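Local coordinates for protein-S-isoprenylcysteine O-methyltransferase (Tribolium castaneum, PDB 5V7P) that methylates the carboxylate of isoprenylated C-terminal cysteines, taking the methyl group from S-adenosyl-L-methionine, within the endoplasmic reticulum membrane, at residues A65-F70 with V118-F123; I89-G94 with E154-S159; G221-I224 with L230-P233. All coordinates share one frame; numbering follows the deposited sequence.

Contact 1: A65-F70 with V118-F123; sequences AIRAAF and VSTDSF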
loop_
_atom_site.group_PDB
_atom_site.type_symbol
_atom_site.label_atom_id
_atom_site.label_comp_id
_atom_site.label_asym_id
_atom_site.label_seq_id
_atom_site.Cartn_x
_atom_site.Cartn_y
_atom_site.Cartn_z
ATOM N N ALA A 65 -15.532 8.404 6.016
ATOM C CA ALA A 65 -15.911 9.710 5.493
ATOM C C ALA A 65 -14.826 10.751 5.740
ATOM O O ALA A 65 -14.526 11.560 4.853
ATOM C CB ALA A 65 -17.233 10.157 6.118
ATOM N N ILE A 66 -14.226 10.751 6.932
ATOM C CA ILE A 66 -13.266 11.801 7.258
ATOM C C ILE A 66 -11.995 11.643 6.435
ATOM O O ILE A 66 -11.363 12.637 6.059
ATOM C CB ILE A 66 -12.964 11.811 8.770
ATOM C CG1 ILE A 66 -12.193 13.075 9.160
ATOM C CG2 ILE A 66 -12.179 10.570 9.186
ATOM C CD1 ILE A 66 -12.991 14.360 9.035
ATOM N N ARG A 67 -11.594 10.406 6.142
ATOM C CA ARG A 67 -10.425 10.198 5.295
ATOM C C ARG A 67 -10.699 10.650 3.867
ATOM O O ARG A 67 -9.856 11.305 3.243
ATOM C CB ARG A 67 -10.007 8.729 5.334
ATOM C CG ARG A 67 -9.345 8.331 6.639
ATOM C CD ARG A 67 -9.225 6.827 6.790
ATOM N NE ARG A 67 -8.426 6.470 7.959
ATOM C CZ ARG A 67 -8.859 6.535 9.215
ATOM N NH1 ARG A 67 -10.092 6.947 9.481
ATOM N NH2 ARG A 67 -8.055 6.190 10.211
ATOM N N ALA A 68 -11.880 10.320 3.337
ATOM C CA ALA A 68 -12.242 10.773 1.999
ATOM C C ALA A 68 -12.316 12.294 1.940
ATOM O O ALA A 68 -11.854 12.910 0.972
ATOM C CB ALA A 68 -13.573 10.153 1.576
ATOM N N ALA A 69 -12.891 12.917 2.971
ATOM C CA ALA A 69 -12.953 14.374 3.013
ATOM C C ALA A 69 -11.559 14.980 3.094
ATOM O O ALA A 69 -11.278 16.002 2.455
ATOM C CB ALA A 69 -13.803 14.827 4.199
ATOM N N PHE A 70 -10.673 14.367 3.880
ATOM C CA PHE A 70 -9.307 14.866 3.982
ATOM C C PHE A 70 -8.603 14.812 2.633
ATOM O O PHE A 70 -7.891 15.752 2.259
ATOM C CB PHE A 70 -8.533 14.058 5.026
ATOM C CG PHE A 70 -7.046 14.264 4.975
ATOM C CD1 PHE A 70 -6.469 15.394 5.531
ATOM C CD2 PHE A 70 -6.224 13.326 4.373
ATOM C CE1 PHE A 70 -5.100 15.585 5.486
ATOM C CE2 PHE A 70 -4.856 13.511 4.323
ATOM C CZ PHE A 70 -4.293 14.642 4.881
ATOM N N VAL A 118 -14.091 -3.751 2.218
ATOM C CA VAL A 118 -13.673 -2.360 2.117
ATOM C C VAL A 118 -13.502 -1.824 3.530
ATOM O O VAL A 118 -14.412 -1.934 4.361
ATOM C CB VAL A 118 -14.685 -1.525 1.310
ATOM C CG1 VAL A 118 -16.020 -1.388 2.040
ATOM C CG2 VAL A 118 -14.105 -0.161 0.980
ATOM N N SER A 119 -12.327 -1.268 3.812
ATOM C CA SER A 119 -12.019 -0.714 5.121
ATOM C C SER A 119 -11.154 0.524 4.930
ATOM O O SER A 119 -10.798 0.892 3.806
ATOM C CB SER A 119 -11.315 -1.749 6.008
ATOM O OG SER A 119 -10.075 -2.139 5.443
ATOM N N THR A 120 -10.813 1.175 6.044
ATOM C CA THR A 120 -9.893 2.301 5.984
ATOM C C THR A 120 -8.535 1.888 5.436
ATOM O O THR A 120 -7.784 2.744 4.954
ATOM C CB THR A 120 -9.727 2.925 7.371
ATOM O OG1 THR A 120 -9.232 1.940 8.287
ATOM C CG2 THR A 120 -11.059 3.464 7.873
ATOM N N ASP A 121 -8.206 0.596 5.497
ATOM C CA ASP A 121 -6.982 0.098 4.883
ATOM C C ASP A 121 -7.025 0.201 3.365
ATOM O O ASP A 121 -5.968 0.225 2.725
ATOM C CB ASP A 121 -6.744 -1.353 5.297
ATOM C CG ASP A 121 -6.776 -1.543 6.801
ATOM O OD1 ASP A 121 -6.160 -0.727 7.516
ATOM O OD2 ASP A 121 -7.427 -2.502 7.267
ATOM N N SER A 122 -8.222 0.264 2.777
ATOM C CA SER A 122 -8.344 0.370 1.329
ATOM C C SER A 122 -7.836 1.706 0.801
ATOM O O SER A 122 -7.533 1.808 -0.393
ATOM C CB SER A 122 -9.800 0.156 0.915
ATOM O OG SER A 122 -10.252 -1.128 1.310
ATOM N N PHE A 123 -7.743 2.732 1.652
ATOM C CA PHE A 123 -7.054 3.960 1.272
ATOM C C PHE A 123 -5.549 3.763 1.152
ATOM O O PHE A 123 -4.849 4.694 0.737
ATOM C CB PHE A 123 -7.348 5.069 2.283
ATOM C CG PHE A 123 -8.761 5.574 2.238
ATOM C CD1 PHE A 123 -9.184 6.390 1.204
ATOM C CD2 PHE A 123 -9.664 5.243 3.234
ATOM C CE1 PHE A 123 -10.480 6.860 1.160
ATOM C CE2 PHE A 123 -10.964 5.712 3.194
ATOM C CZ PHE A 123 -11.371 6.521 2.156
#
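R67 lays its CB over one face of the F123 ring, a CH-pi contact that ties transmembrane helix 59-84 to the short 3-10 turn at 120-123, in the connection leading from helix 90-113 to helix 129-148. R67 CB stands 4.1 Å from the centroid of the F123 ring and 22° off its normal, somewhat toward the rim at CE2. Further out, R67 CD passes beside the rim of the ring, 3.9 Å from F123 CD2. With CG beside the backbone N (chi1 -73°) and an extended run from CG to NE, the arginine reaches past the phenylalanine to T120. There the threonine's carbon side, CB and CG2, covers one face of the guanidinium, so this is van der Waals contact with no hydrogen bond between the two segments. The charged end finds its polar partner one turn earlier on the same helix 59-84, where NH1 donates to A63 O. The F123 ring also stacks on F107 of helix 90-113, and F123 O accepts from H103 ND1, so the turn is held from the side of that helix as well. S119 N, bonded to S122 OG at 3.3 Å and 173°, closes the turn from its start. Beyond the arginine stem, F123 CZ comes to 4.3 Å from A68 CB and 4.0 Å from the A68 backbone N.

Contact 2: I89-G94 with E154-S159; sequences IQIFGG and EIHWLS. With MPG ([(Z)-octadec-9-enyl] (2R)-2,3-bis(oxidanyl)propanoate), chain S; D10 (decane), chain N; D10 (decane), chain J.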
loop_
_atom_site.group_PDB
_atom_site.type_symbol
_atom_site.label_atom_id
_atom_site.label_comp_id
_atom_site.label_asym_id
_atom_site.label_seq_id
_atom_site.Cartn_x
_atom_site.Cartn_y
_atom_site.Cartn_z
ATOM N N ILE A 89 7.211 27.122 -6.207
ATOM C CA ILE A 89 6.457 26.193 -5.375
ATOM C C ILE A 89 5.377 25.438 -6.138
ATOM O O ILE A 89 4.976 24.352 -5.689
ATOM C CB ILE A 89 5.826 26.936 -4.177
ATOM C CG1 ILE A 89 6.845 27.874 -3.515
ATOM C CG2 ILE A 89 5.264 25.947 -3.156
ATOM C CD1 ILE A 89 8.078 27.180 -2.961
ATOM N N GLN A 90 4.890 25.955 -7.270
ATOM C CA GLN A 90 3.721 25.371 -7.925
ATOM C C GLN A 90 3.853 23.866 -8.118
ATOM O O GLN A 90 2.848 23.149 -8.109
ATOM C CB GLN A 90 3.490 26.053 -9.272
ATOM C CG GLN A 90 3.037 27.497 -9.152
ATOM C CD GLN A 90 2.924 28.186 -10.494
ATOM O OE1 GLN A 90 3.788 28.035 -11.357
ATOM N NE2 GLN A 90 1.852 28.946 -10.678
ATOM N N ILE A 91 5.080 23.373 -8.290
ATOM C CA ILE A 91 5.295 21.943 -8.490
ATOM C C ILE A 91 4.672 21.141 -7.354
ATOM O O ILE A 91 4.030 20.107 -7.580
ATOM C CB ILE A 91 6.802 21.655 -8.620
ATOM C CG1 ILE A 91 7.394 22.394 -9.825
ATOM C CG2 ILE A 91 7.059 20.175 -8.735
ATOM C CD1 ILE A 91 6.693 22.126 -11.137
ATOM N N PHE A 92 4.859 21.597 -6.116
ATOM C CA PHE A 92 4.395 20.823 -4.972
ATOM C C PHE A 92 2.881 20.662 -4.982
ATOM O O PHE A 92 2.364 19.650 -4.496
ATOM C CB PHE A 92 4.856 21.488 -3.677
ATOM C CG PHE A 92 4.871 20.563 -2.497
ATOM C CD1 PHE A 92 5.938 19.708 -2.286
ATOM C CD2 PHE A 92 3.817 20.546 -1.599
ATOM C CE1 PHE A 92 5.956 18.854 -1.203
ATOM C CE2 PHE A 92 3.828 19.695 -0.512
ATOM C CZ PHE A 92 4.899 18.847 -0.313
ATOM N N GLY A 93 2.158 21.637 -5.536
ATOM C CA GLY A 93 0.710 21.528 -5.596
ATOM C C GLY A 93 0.245 20.355 -6.437
ATOM O O GLY A 93 -0.653 19.610 -6.038
ATOM N N GLY A 94 0.845 20.177 -7.615
ATOM C CA GLY A 94 0.479 19.047 -8.454
ATOM C C GLY A 94 0.812 17.718 -7.807
ATOM O O GLY A 94 0.086 16.735 -7.971
ATOM N N GLU A 154 11.645 25.265 -11.083
ATOM C CA GLU A 154 10.998 26.042 -12.130
ATOM C C GLU A 154 11.121 25.391 -13.501
ATOM O O GLU A 154 10.747 26.007 -14.503
ATOM C CB GLU A 154 11.585 27.455 -12.170
ATOM C CG GLU A 154 11.144 28.339 -11.010
ATOM C CD GLU A 154 11.945 29.622 -10.914
ATOM O OE1 GLU A 154 12.688 29.786 -9.924
ATOM O OE2 GLU A 154 11.840 30.463 -11.831
ATOM N N ILE A 155 11.634 24.165 -13.565
ATOM C CA ILE A 155 11.742 23.433 -14.840
ATOM C C ILE A 155 10.447 22.641 -14.974
ATOM O O ILE A 155 10.378 21.433 -14.735
ATOM C CB ILE A 155 12.990 22.545 -14.891
ATOM C CG1 ILE A 155 14.241 23.359 -14.532
ATOM C CG2 ILE A 155 13.132 21.929 -16.277
ATOM C CD1 ILE A 155 15.487 22.520 -14.330
ATOM N N HIS A 156 9.388 23.344 -15.382
ATOM C CA HIS A 156 8.050 22.767 -15.340
ATOM C C HIS A 156 7.878 21.623 -16.334
ATOM O O HIS A 156 7.116 20.686 -16.064
ATOM C CB HIS A 156 7.009 23.856 -15.594
ATOM C CG HIS A 156 6.829 24.797 -14.442
ATOM N ND1 HIS A 156 7.611 24.744 -13.309
ATOM C CD2 HIS A 156 5.953 25.812 -14.245
ATOM C CE1 HIS A 156 7.228 25.686 -12.465
ATOM N NE2 HIS A 156 6.223 26.349 -13.010
ATOM N N TRP A 157 8.565 21.669 -17.479
ATOM C CA TRP A 157 8.407 20.596 -18.458
ATOM C C TRP A 157 8.899 19.267 -17.900
ATOM O O TRP A 157 8.325 18.216 -18.209
ATOM C CB TRP A 157 9.139 20.937 -19.760
ATOM C CG TRP A 157 10.618 21.132 -19.617
ATOM C CD1 TRP A 157 11.271 22.311 -19.398
ATOM C CD2 TRP A 157 11.631 20.121 -19.694
ATOM N NE1 TRP A 157 12.625 22.096 -19.331
ATOM C CE2 TRP A 157 12.873 20.761 -19.507
ATOM C CE3 TRP A 157 11.609 18.739 -19.900
ATOM C CZ2 TRP A 157 14.080 20.065 -19.519
ATOM C CZ3 TRP A 157 12.810 18.050 -19.911
ATOM C CH2 TRP A 157 14.027 18.714 -19.722
ATOM N N LEU A 158 9.947 19.288 -17.074
ATOM C CA LEU A 158 10.396 18.059 -16.423
ATOM C C LEU A 158 9.330 17.528 -15.474
ATOM O O LEU A 158 9.001 16.336 -15.491
ATOM C CB LEU A 158 11.704 18.307 -15.665
ATOM C CG LEU A 158 12.940 17.496 -16.066
ATOM C CD1 LEU A 158 14.090 17.800 -15.113
ATOM C CD2 LEU A 158 12.663 15.997 -16.088
ATOM N N SER A 159 8.781 18.405 -14.632
ATOM C CA SER A 159 7.762 17.982 -13.676
ATOM C C SER A 159 6.526 17.447 -14.387
ATOM O O SER A 159 5.917 16.468 -13.937
ATOM C CB SER A 159 7.392 19.151 -12.766
ATOM O OG SER A 159 6.293 18.832 -11.932
HETATM C C2 MPG S . -1.597 25.101 -14.423
HETATM C C3 MPG S . -2.037 24.063 -13.393
HETATM C C4 MPG S . -3.411 23.506 -13.761
HETATM C C5 MPG S . -3.253 22.376 -14.774
HETATM C C6 MPG S . -2.830 21.095 -14.054
HETATM C C7 MPG S . -2.705 19.935 -15.045
HETATM C C8 MPG S . -1.637 20.195 -16.107
HETATM C C9 MPG S . -0.288 20.452 -15.435
HETATM C C10 MPG S . 0.761 20.870 -16.110
HETATM C C11 MPG S . 0.730 21.137 -17.613
HETATM C C12 MPG S . 0.567 22.635 -17.857
HETATM C C13 MPG S . 0.068 22.867 -19.282
HETATM C C14 MPG S . 1.013 22.187 -20.273
HETATM O O1 MPG S . 0.625 24.534 -13.736
HETATM C C1 MPG S . -0.200 25.614 -14.070
HETATM C CXD MPG S . 2.730 23.857 -12.493
HETATM O O2 MPG S . 3.895 24.468 -12.010
HETATM C C21 MPG S . 3.097 22.721 -13.447
HETATM O O3 MPG S . 4.341 22.986 -14.035
HETATM O O4 MPG S . 2.276 26.003 -13.358
HETATM C CX3 MPG S . 1.877 24.894 -13.225
HETATM C C3 D10 N . 9.419 21.274 -23.408
HETATM C C4 D10 N . 10.871 20.808 -23.492
HETATM C C5 D10 N . 11.799 21.966 -23.129
HETATM C C6 D10 N . 13.250 21.489 -23.184
HETATM C C7 D10 N . 14.183 22.645 -22.828
HETATM C C1 D10 J . 3.112 19.363 3.108
HETATM C C2 D10 J . 2.041 18.301 3.350
HETATM C C3 D10 J . 1.858 17.441 2.100
HETATM C C4 D10 J . 0.810 16.369 2.388
HETATM C C5 D10 J . 0.625 15.470 1.168
HETATM C C6 D10 J . -0.344 14.345 1.526
HETATM C C7 D10 J . -0.607 13.476 0.299
HETATM C C8 D10 J . -1.250 12.158 0.734
HETATM C C9 D10 J . -2.649 12.427 1.282
#
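A lipid pocket at what is probably the lumenal end of the transmembrane bundle holds this contact, with Q90, I91 and H156 all lining the site of a bound octadecenyl dihydroxypropanoate lipid (MPG). Its polar head lies against H156: O3 of the lipid sits over one face of the imidazole, 3.1 Å from H156 CG, and O2 lies above the ring toward its rim, 3.2 Å from H156 NE2. From the other segment, Q90 CB comes to 3.2 Å from O2 of the lipid. The head group is thus bordered by both helices, since Q90 CB and the H156 ring both touch its oxygens. Beside the head group, I91 does the direct protein-to-protein packing. Its CG1 lies beside the backbone N (chi1 -61°), and this together with chi2 (-54°) swings CD1 toward the other helix, where it rests 3.5 Å from H156 ND1 and 3.4 Å from S159 OG. The fit is tight at S159, whose CB comes to 3.5 Å from I91 CD1. The buried serine hydroxyl, though pressed by this methyl, is satisfied elsewhere, by I225 O. On the far side of the second segment a decane chain lies over one face of the W157 indole, its C6 3.8 Å from W157 CE2. Helices 90-113 and 156-180 thus meet near their N-terminal ends; helix 129-148 closes in beside them through F142, which packs on I91, and through W139, whose ring meets that of F92 edge-to-face.

Contact 3: G221-I224 with L230-P233; sequences GTQI and LCIP. With MPG ([(Z)-octadec-9-enyl] (2R)-2,3-bis(oxidanyl)propanoate), chain B.
The apolar contacts are Q223 CB against I232 CG1, at 3.6 Å, and, one residue on, I224 against I232: these two side chains cross at about a right angle, with I224 CG1 4.0 Å from I232 CD1. The polar end of Q223 turns off toward C231: CG lies beside the backbone N and the chain bends at chi2 (-50°), which sets OE1 3.1 Å from C231 CB. No hydrogen bond joins the two segments. Instead the amide is gripped from both ends, OE1 accepting from N228 ND2 in the intervening loop and NE2 donating to T222 OG1 at 3.3 Å, with an N-H...acceptor angle of 152° and the hydroxyl tilted 19° from the amide plane. T222 OG1 is itself bonded to S219 O. With an alanine in place of Q223, N228 ND2 would probably lose its acceptor and T222 OG1 the amide donor, and a gap would be likely to open beside C231. Lipid contacts form the third group: O3 of a bound MPG is 3.1 Å from Q223 NE2, and its O2 lies 2.9 Å from T222 OG1, while Y95 OH is hydrogen-bonded to the same lipid. Across the turn, the backbone N of L230 bonds to E141 of helix 129-148. Together these make a helical hairpin, in which helices 210-225 and 231-258 pack antiparallel after a short loop, probably lumenal, with a bound lipid beside T222 and Q223.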
loop_
_atom_site.group_PDB
_atom_site.type_symbol
_atom_site.label_atom_id
_atom_site.label_comp_id
_atom_site.label_asym_id
_atom_site.label_seq_id
_atom_site.Cartn_x
_atom_site.Cartn_y
_atom_site.Cartn_z
ATOM N N GLY A 221 7.257 8.444 -10.543
ATOM C CA GLY A 221 6.720 9.646 -11.156
ATOM C C GLY A 221 6.523 10.778 -10.165
ATOM O O GLY A 221 6.805 11.938 -10.472
ATOM N N THR A 222 6.036 10.457 -8.963
ATOM C CA THR A 222 5.794 11.493 -7.964
ATOM C C THR A 222 7.050 12.317 -7.713
ATOM O O THR A 222 6.980 13.541 -7.562
ATOM C CB THR A 222 5.302 10.874 -6.654
ATOM O OG1 THR A 222 6.312 10.018 -6.112
ATOM C CG2 THR A 222 4.017 10.079 -6.874
ATOM N N GLN A 223 8.209 11.661 -7.669
ATOM C CA GLN A 223 9.460 12.368 -7.429
ATOM C C GLN A 223 9.987 13.067 -8.672
ATOM O O GLN A 223 10.768 14.017 -8.547
ATOM C CB GLN A 223 10.508 11.394 -6.885
ATOM C CG GLN A 223 10.089 10.741 -5.580
ATOM C CD GLN A 223 9.625 11.759 -4.558
ATOM O OE1 GLN A 223 10.385 12.638 -4.154
ATOM N NE2 GLN A 223 8.361 11.664 -4.155
ATOM N N ILE A 224 9.581 12.627 -9.862
ATOM C CA ILE A 224 9.869 13.406 -11.060
ATOM C C ILE A 224 9.039 14.682 -11.061
ATOM O O ILE A 224 9.517 15.751 -11.460
ATOM C CB ILE A 224 9.625 12.563 -12.326
ATOM C CG1 ILE A 224 10.531 11.325 -12.308
ATOM C CG2 ILE A 224 9.867 13.407 -13.580
ATOM C CD1 ILE A 224 10.393 10.414 -13.515
ATOM N N LEU A 230 17.512 13.455 -5.379
ATOM C CA LEU A 230 17.895 12.434 -4.411
ATOM C C LEU A 230 16.819 11.367 -4.241
ATOM O O LEU A 230 17.140 10.181 -4.113
ATOM C CB LEU A 230 18.200 13.078 -3.054
ATOM C CG LEU A 230 19.314 14.129 -3.024
ATOM C CD1 LEU A 230 19.469 14.686 -1.616
ATOM C CD2 LEU A 230 20.636 13.552 -3.519
ATOM N N CYS A 231 15.546 11.762 -4.246
ATOM C CA CYS A 231 14.473 10.811 -3.977
ATOM C C CYS A 231 14.157 9.932 -5.179
ATOM O O CYS A 231 13.677 8.807 -5.000
ATOM C CB CYS A 231 13.211 11.552 -3.536
ATOM S SG CYS A 231 13.168 11.952 -1.769
ATOM N N ILE A 232 14.409 10.412 -6.394
ATOM C CA ILE A 232 14.065 9.660 -7.598
ATOM C C ILE A 232 14.782 8.315 -7.563
ATOM O O ILE A 232 14.118 7.271 -7.636
ATOM C CB ILE A 232 14.388 10.455 -8.875
ATOM C CG1 ILE A 232 13.317 11.521 -9.111
ATOM C CG2 ILE A 232 14.487 9.528 -10.095
ATOM C CD1 ILE A 232 13.660 12.521 -10.212
ATOM N N PRO A 233 16.113 8.269 -7.442
ATOM C CA PRO A 233 16.765 6.952 -7.379
ATOM C C PRO A 233 16.405 6.171 -6.129
ATOM O O PRO A 233 16.221 4.949 -6.197
ATOM C CB PRO A 233 18.262 7.295 -7.426
ATOM C CG PRO A 233 18.333 8.715 -7.872
ATOM C CD PRO A 233 17.100 9.356 -7.352
HETATM C C2 MPG B . 8.237 6.034 -0.681
HETATM C C3 MPG B . 8.459 5.428 -2.061
HETATM C C4 MPG B . 7.825 4.044 -2.168
HETATM C C5 MPG B . 7.831 3.610 -3.617
HETATM C C6 MPG B . 7.347 2.172 -3.703
HETATM C C7 MPG B . 5.892 2.010 -3.274
HETATM C C8 MPG B . 5.792 0.683 -2.542
HETATM C C9 MPG B . 4.324 0.274 -2.456
HETATM C C10 MPG B . 3.652 0.218 -1.329
HETATM C C11 MPG B . 4.259 0.551 0.034
HETATM C C12 MPG B . 3.173 1.100 0.946
HETATM C C13 MPG B . 2.185 0.001 1.321
HETATM C C14 MPG B . 0.888 0.662 1.762
HETATM C C15 MPG B . -0.045 -0.374 2.384
HETATM C C16 MPG B . -0.531 0.103 3.751
HETATM O O1 MPG B . 6.411 7.535 -0.901
HETATM C C1 MPG B . 6.757 6.286 -0.396
HETATM C CXD MPG B . 4.794 8.816 -2.328
HETATM O O2 MPG B . 4.891 9.124 -3.689
HETATM C C21 MPG B . 5.338 9.996 -1.508
HETATM O O3 MPG B . 5.978 10.912 -2.351
HETATM O O4 MPG B . 5.518 6.617 -2.756
HETATM C CX3 MPG B . 5.596 7.555 -2.034
#

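In the fold
Contacts 2 and 3 are neighbours, their centres about 13 Å apart, and they touch where L158 O packs on I224 CG2 and S159 CB on I224 O. Contact 1 lies across the chain's centre from both, with centres about 28 Å from contact 2 and 26 Å from contact 3. Along the chain, contacts 1 and 2 alternate: 65-70, 89-94, 118-123, 154-159. Contact 3 follows after both. In this mostly helical membrane protein, contact 1 ties helix 59-84 to the connection before helix 129-148, contact 2 joins helices 90-113 and 156-180, and contact 3 the successive helices 210-225 and 231-258; bound lipid lies at both contact 2 and contact 3.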